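Local coordinates for phosphodiesterase (Candida albicans, PDB 6CPU), which belongs to the HD-type phosphodiesterase family, largely helical proteins, and carries a zinc ion and a magnesium ion in this structure, at residues T135-F140 and E488-V493; R264-N269 and N388-I393. One frame throughout, in Å; residues are numbered along the deposited sequence.

Contact 1. Residues T135-F140 and E488-V493; sequences TGTTHF and ELLKSV
Just past the Schellman motif that ends helix 127-135, the loop lays Thr137, Thr138 and Phe140 against Leu490 and Val493 of helix 470-495. Gly136 makes the turn with a positive phi of 70°, a backbone shape that glycine adopts easily. At the end of the contact farther from that turn, the Phe140 ring offers its edge to valine: CZ lies 3.8 Å from Val493 CG1, which sits near the ring plane. With chi1 at 68°, CG of Phe140 stands between its own backbone N and carbonyl carbon, and the ring reaches out toward the helix. The same ring makes a cation-pi contact with Lys496, just beyond helix 470-495. The methyl CG2 of Thr138 meets Leu490 CD1 at 4.0 Å, the two side chains running at a slant to one another. The other leucine branch, CD2, comes 4.3 Å from Thr137 OG1, a loose approach. Thr137 OG1 donates a hydrogen bond of 2.8 Å to Thr135 OG1, itself bonded to Val131 O. The threonines thus divide the work: Thr138 offers a methyl to the leucine, whereas the Thr137 hydroxyl ties the loop back to the helix end through Thr135. Leu490 also rests on Ile128 and Val131 of helix 127-135 and, with Thr137, on Phe360 of helix 358-363, so the contact sits where these two helices meet helix 470-495.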
# COMPACT_ATOMS: atom_id res chain seq x y z
N THR A 135 -1.22 14.48 -8.70
CA THR A 135 -1.39 15.46 -7.62
C THR A 135 -2.03 16.77 -8.10
O THR A 135 -2.34 17.62 -7.27
CB THR A 135 -0.04 15.82 -6.97
OG1 THR A 135 0.85 16.28 -8.00
CG2 THR A 135 0.58 14.63 -6.26
N GLY A 136 -2.19 16.95 -9.41
CA GLY A 136 -2.78 18.18 -9.95
C GLY A 136 -1.89 19.40 -9.81
O GLY A 136 -2.38 20.54 -9.72
N THR A 137 -0.58 19.18 -9.76
CA THR A 137 0.37 20.29 -9.51
C THR A 137 1.12 20.75 -10.76
O THR A 137 1.86 21.75 -10.70
CB THR A 137 1.38 19.93 -8.40
OG1 THR A 137 2.06 18.71 -8.72
CG2 THR A 137 0.66 19.77 -7.07
N THR A 138 0.93 20.05 -11.88
CA THR A 138 1.53 20.44 -13.17
C THR A 138 0.48 20.73 -14.27
O THR A 138 0.58 20.20 -15.39
CB THR A 138 2.52 19.38 -13.67
OG1 THR A 138 1.87 18.10 -13.73
CG2 THR A 138 3.73 19.29 -12.75
N HIS A 139 -0.50 21.57 -13.96
CA HIS A 139 -1.50 22.01 -14.95
C HIS A 139 -0.86 22.42 -16.27
O HIS A 139 -1.33 22.04 -17.35
CB HIS A 139 -2.32 23.20 -14.42
CG HIS A 139 -3.43 22.81 -13.50
ND1 HIS A 139 -4.63 22.30 -13.95
CD2 HIS A 139 -3.54 22.89 -12.15
CE1 HIS A 139 -5.42 22.06 -12.91
NE2 HIS A 139 -4.78 22.41 -11.81
N PHE A 140 0.22 23.19 -16.17
CA PHE A 140 0.91 23.74 -17.35
C PHE A 140 1.35 22.69 -18.38
O PHE A 140 1.48 23.01 -19.56
CB PHE A 140 2.09 24.64 -16.92
CG PHE A 140 3.24 23.89 -16.28
CD1 PHE A 140 4.32 23.46 -17.05
CD2 PHE A 140 3.24 23.63 -14.91
CE1 PHE A 140 5.38 22.78 -16.46
CE2 PHE A 140 4.29 22.94 -14.33
CZ PHE A 140 5.36 22.52 -15.10
N GLU A 488 11.92 16.76 -4.71
CA GLU A 488 12.73 17.96 -4.97
C GLU A 488 12.76 18.30 -6.47
O GLU A 488 12.69 19.46 -6.84
CB GLU A 488 14.15 17.78 -4.43
CG GLU A 488 14.24 17.79 -2.91
CD GLU A 488 13.68 19.06 -2.30
OE1 GLU A 488 13.97 20.15 -2.85
OE2 GLU A 488 12.95 18.99 -1.29
N LEU A 489 12.82 17.28 -7.32
CA LEU A 489 12.86 17.50 -8.76
C LEU A 489 11.49 18.00 -9.27
O LEU A 489 11.43 18.87 -10.13
CB LEU A 489 13.26 16.20 -9.45
CG LEU A 489 13.77 16.19 -10.87
CD1 LEU A 489 14.88 17.22 -11.10
CD2 LEU A 489 14.28 14.79 -11.18
N LEU A 490 10.40 17.46 -8.72
CA LEU A 490 9.07 17.95 -9.08
C LEU A 490 8.87 19.42 -8.70
O LEU A 490 8.37 20.19 -9.50
CB LEU A 490 8.01 17.09 -8.40
CG LEU A 490 6.56 17.52 -8.65
CD1 LEU A 490 6.24 17.60 -10.13
CD2 LEU A 490 5.64 16.55 -7.92
N LYS A 491 9.28 19.79 -7.49
CA LYS A 491 9.24 21.19 -7.07
C LYS A 491 10.02 22.10 -8.03
O LYS A 491 9.55 23.17 -8.41
CB LYS A 491 9.81 21.34 -5.66
CG LYS A 491 8.99 20.74 -4.53
CD LYS A 491 9.53 21.26 -3.21
CE LYS A 491 9.41 20.29 -2.06
NZ LYS A 491 10.39 20.65 -0.99
N SER A 492 11.21 21.67 -8.44
CA SER A 492 12.01 22.46 -9.39
C SER A 492 11.33 22.59 -10.75
O SER A 492 11.36 23.66 -11.36
CB SER A 492 13.43 21.90 -9.50
OG SER A 492 14.07 21.94 -8.24
N VAL A 493 10.67 21.52 -11.23
CA VAL A 493 9.93 21.60 -12.48
C VAL A 493 8.80 22.63 -12.35
O VAL A 493 8.60 23.45 -13.24
CB VAL A 493 9.31 20.23 -12.88
CG1 VAL A 493 8.32 20.38 -14.03
CG2 VAL A 493 10.38 19.22 -13.23

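Contact 2. Residues R264-N269 and N388-I393; sequences RDTYKN and NKVLRI
Thr266 carries its side of this contact through one methyl group, CG2, which meets both Val390 and Lys389 of helix 377-394. CG2 stands 3.8 Å from Val390 CG2 and 3.9 Å from Lys389 CE, so methyl, branched valine and lysine methylene make a small, close apolar patch. Lysine serves here as a long hydrocarbon: its chain is extended as far as CE, runs past Thr266 in the opposite direction, and bends only at the last torsion (chi4 61°), leaving the ammonium group to a cation-pi contact with Phe93. Threonine fits because its two branches do different work. CG2 lies anti to the carbonyl carbon and reaches the helix, while OG1 is hydrogen-bonded to Val263 O in the last turn of helix 253-264. Val390 also touches Phe259 and Val263 of that same helix.

Away from this patch the contact is slack. Lys268 and Asn269 lead the loop away from helix 377-394 and are partly exposed, while Arg392 turns to helix 177-193. Only 87 Å² is buried in all, counting both sides.

The loop's shape comes from a type I beta turn, Arg264 to Tyr267, closed by Tyr267 N to Arg264 O at 3.0 Å. Tyr267, last residue of the turn, hydrogen-bonds through OH to Leu347 O and Asp350 N. Asp350 and its neighbour His349 are zinc ligands, the His-Asp pair characteristic of HD-family phosphodiesterases, which puts this tyrosine, rather than the whole turn, in the second shell of the zinc site.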
# COMPACT_ATOMS: atom_id res chain seq x y z
N ARG A 264 -3.18 -4.15 -3.71
CA ARG A 264 -1.90 -3.89 -4.41
C ARG A 264 -2.10 -2.92 -5.57
O ARG A 264 -1.30 -1.99 -5.77
CB ARG A 264 -1.27 -5.19 -4.89
CG ARG A 264 0.06 -5.01 -5.58
CD ARG A 264 0.66 -6.33 -5.99
NE ARG A 264 0.08 -6.84 -7.24
CZ ARG A 264 0.50 -7.93 -7.88
NH1 ARG A 264 1.47 -8.67 -7.38
NH2 ARG A 264 -0.06 -8.28 -9.03
N ASP A 265 -3.20 -3.10 -6.31
CA ASP A 265 -3.54 -2.22 -7.44
C ASP A 265 -3.81 -0.75 -7.07
O ASP A 265 -3.77 0.11 -7.95
CB ASP A 265 -4.77 -2.78 -8.20
CG ASP A 265 -4.45 -4.03 -9.03
OD1 ASP A 265 -3.26 -4.34 -9.25
OD2 ASP A 265 -5.42 -4.72 -9.47
N THR A 266 -4.04 -0.45 -5.79
CA THR A 266 -4.23 0.92 -5.36
C THR A 266 -2.92 1.60 -4.96
O THR A 266 -2.92 2.80 -4.72
CB THR A 266 -5.21 1.05 -4.18
OG1 THR A 266 -4.64 0.48 -3.00
CG2 THR A 266 -6.54 0.38 -4.50
N TYR A 267 -1.83 0.84 -4.88
CA TYR A 267 -0.52 1.39 -4.57
C TYR A 267 0.24 1.67 -5.86
O TYR A 267 0.11 0.92 -6.82
CB TYR A 267 0.26 0.43 -3.64
CG TYR A 267 -0.18 0.53 -2.21
CD1 TYR A 267 -1.12 -0.34 -1.67
CD2 TYR A 267 0.33 1.52 -1.37
CE1 TYR A 267 -1.55 -0.22 -0.36
CE2 TYR A 267 -0.10 1.65 -0.06
CZ TYR A 267 -1.03 0.78 0.45
OH TYR A 267 -1.44 0.92 1.78
N LYS A 268 1.00 2.75 -5.89
CA LYS A 268 1.74 3.12 -7.11
C LYS A 268 3.13 2.44 -7.13
O LYS A 268 3.99 2.77 -6.31
CB LYS A 268 1.88 4.64 -7.18
CG LYS A 268 0.52 5.28 -7.33
CD LYS A 268 0.57 6.78 -7.23
CE LYS A 268 -0.65 7.44 -7.85
NZ LYS A 268 -1.92 6.72 -7.61
N ASN A 269 3.32 1.52 -8.08
CA ASN A 269 4.50 0.66 -8.08
C ASN A 269 5.79 1.39 -8.29
O ASN A 269 6.84 0.92 -7.85
CB ASN A 269 4.41 -0.37 -9.20
CG ASN A 269 3.31 -1.33 -8.99
OD1 ASN A 269 2.13 -0.95 -9.05
ND2 ASN A 269 3.65 -2.58 -8.72
N ASN A 388 -13.85 3.48 0.94
CA ASN A 388 -14.91 3.61 -0.05
C ASN A 388 -14.64 2.90 -1.36
O ASN A 388 -15.57 2.48 -2.04
CB ASN A 388 -15.22 5.06 -0.30
CG ASN A 388 -15.65 5.78 0.96
OD1 ASN A 388 -16.50 5.30 1.70
ND2 ASN A 388 -15.08 6.93 1.20
N LYS A 389 -13.36 2.76 -1.72
CA LYS A 389 -13.01 2.01 -2.92
C LYS A 389 -12.78 0.54 -2.61
O LYS A 389 -13.33 -0.32 -3.28
CB LYS A 389 -11.78 2.60 -3.63
CG LYS A 389 -11.32 1.79 -4.84
CD LYS A 389 -10.23 2.53 -5.60
CE LYS A 389 -9.57 1.65 -6.66
NZ LYS A 389 -10.53 1.19 -7.69
N VAL A 390 -11.93 0.25 -1.63
CA VAL A 390 -11.50 -1.12 -1.39
C VAL A 390 -12.48 -1.91 -0.49
O VAL A 390 -13.09 -2.87 -0.96
CB VAL A 390 -10.06 -1.18 -0.81
CG1 VAL A 390 -9.66 -2.61 -0.52
CG2 VAL A 390 -9.09 -0.55 -1.79
N LEU A 391 -12.63 -1.51 0.76
CA LEU A 391 -13.37 -2.34 1.73
C LEU A 391 -14.88 -2.36 1.48
O LEU A 391 -15.51 -3.40 1.66
CB LEU A 391 -13.06 -1.93 3.17
CG LEU A 391 -11.61 -2.08 3.65
CD1 LEU A 391 -11.45 -1.52 5.05
CD2 LEU A 391 -11.15 -3.54 3.61
N ARG A 392 -15.46 -1.23 1.04
CA ARG A 392 -16.91 -1.18 0.78
C ARG A 392 -17.33 -2.20 -0.29
O ARG A 392 -18.43 -2.75 -0.23
CB ARG A 392 -17.34 0.23 0.35
CG ARG A 392 -18.83 0.41 0.05
CD ARG A 392 -19.67 0.19 1.31
NE ARG A 392 -21.11 0.14 1.02
CZ ARG A 392 -21.80 -0.94 0.65
NH1 ARG A 392 -21.21 -2.13 0.45
NH2 ARG A 392 -23.11 -0.82 0.44
N ILE A 393 -16.45 -2.42 -1.27
CA ILE A 393 -16.67 -3.39 -2.34
C ILE A 393 -16.18 -4.79 -1.98
O ILE A 393 -16.91 -5.77 -2.16
CB ILE A 393 -15.99 -2.91 -3.66
CG1 ILE A 393 -16.50 -1.52 -4.06
CG2 ILE A 393 -16.16 -3.93 -4.78
CD1 ILE A 393 -18.01 -1.36 -4.10

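In the fold
Each contact sets a loop that follows a helix against the flank of a distant helix, but no helix is shared: contact 1 joins the loop after helix 127-135 to helix 470-495, contact 2 the loop after helix 253-264 to helix 377-394. Contact 2 lies deep, its centre about 8 Å from that of the chain, and the Thr266 side chain is about 12 Å from either metal ion. Contact 1 is farther out, about 23 Å between its centre and that of the chain, yet three of its five touching residues are buried; Phe140 is exposed. Both interfaces are mainly apolar, and the Thr137 and Thr266 hydroxyls bond back toward the helix preceding their loop.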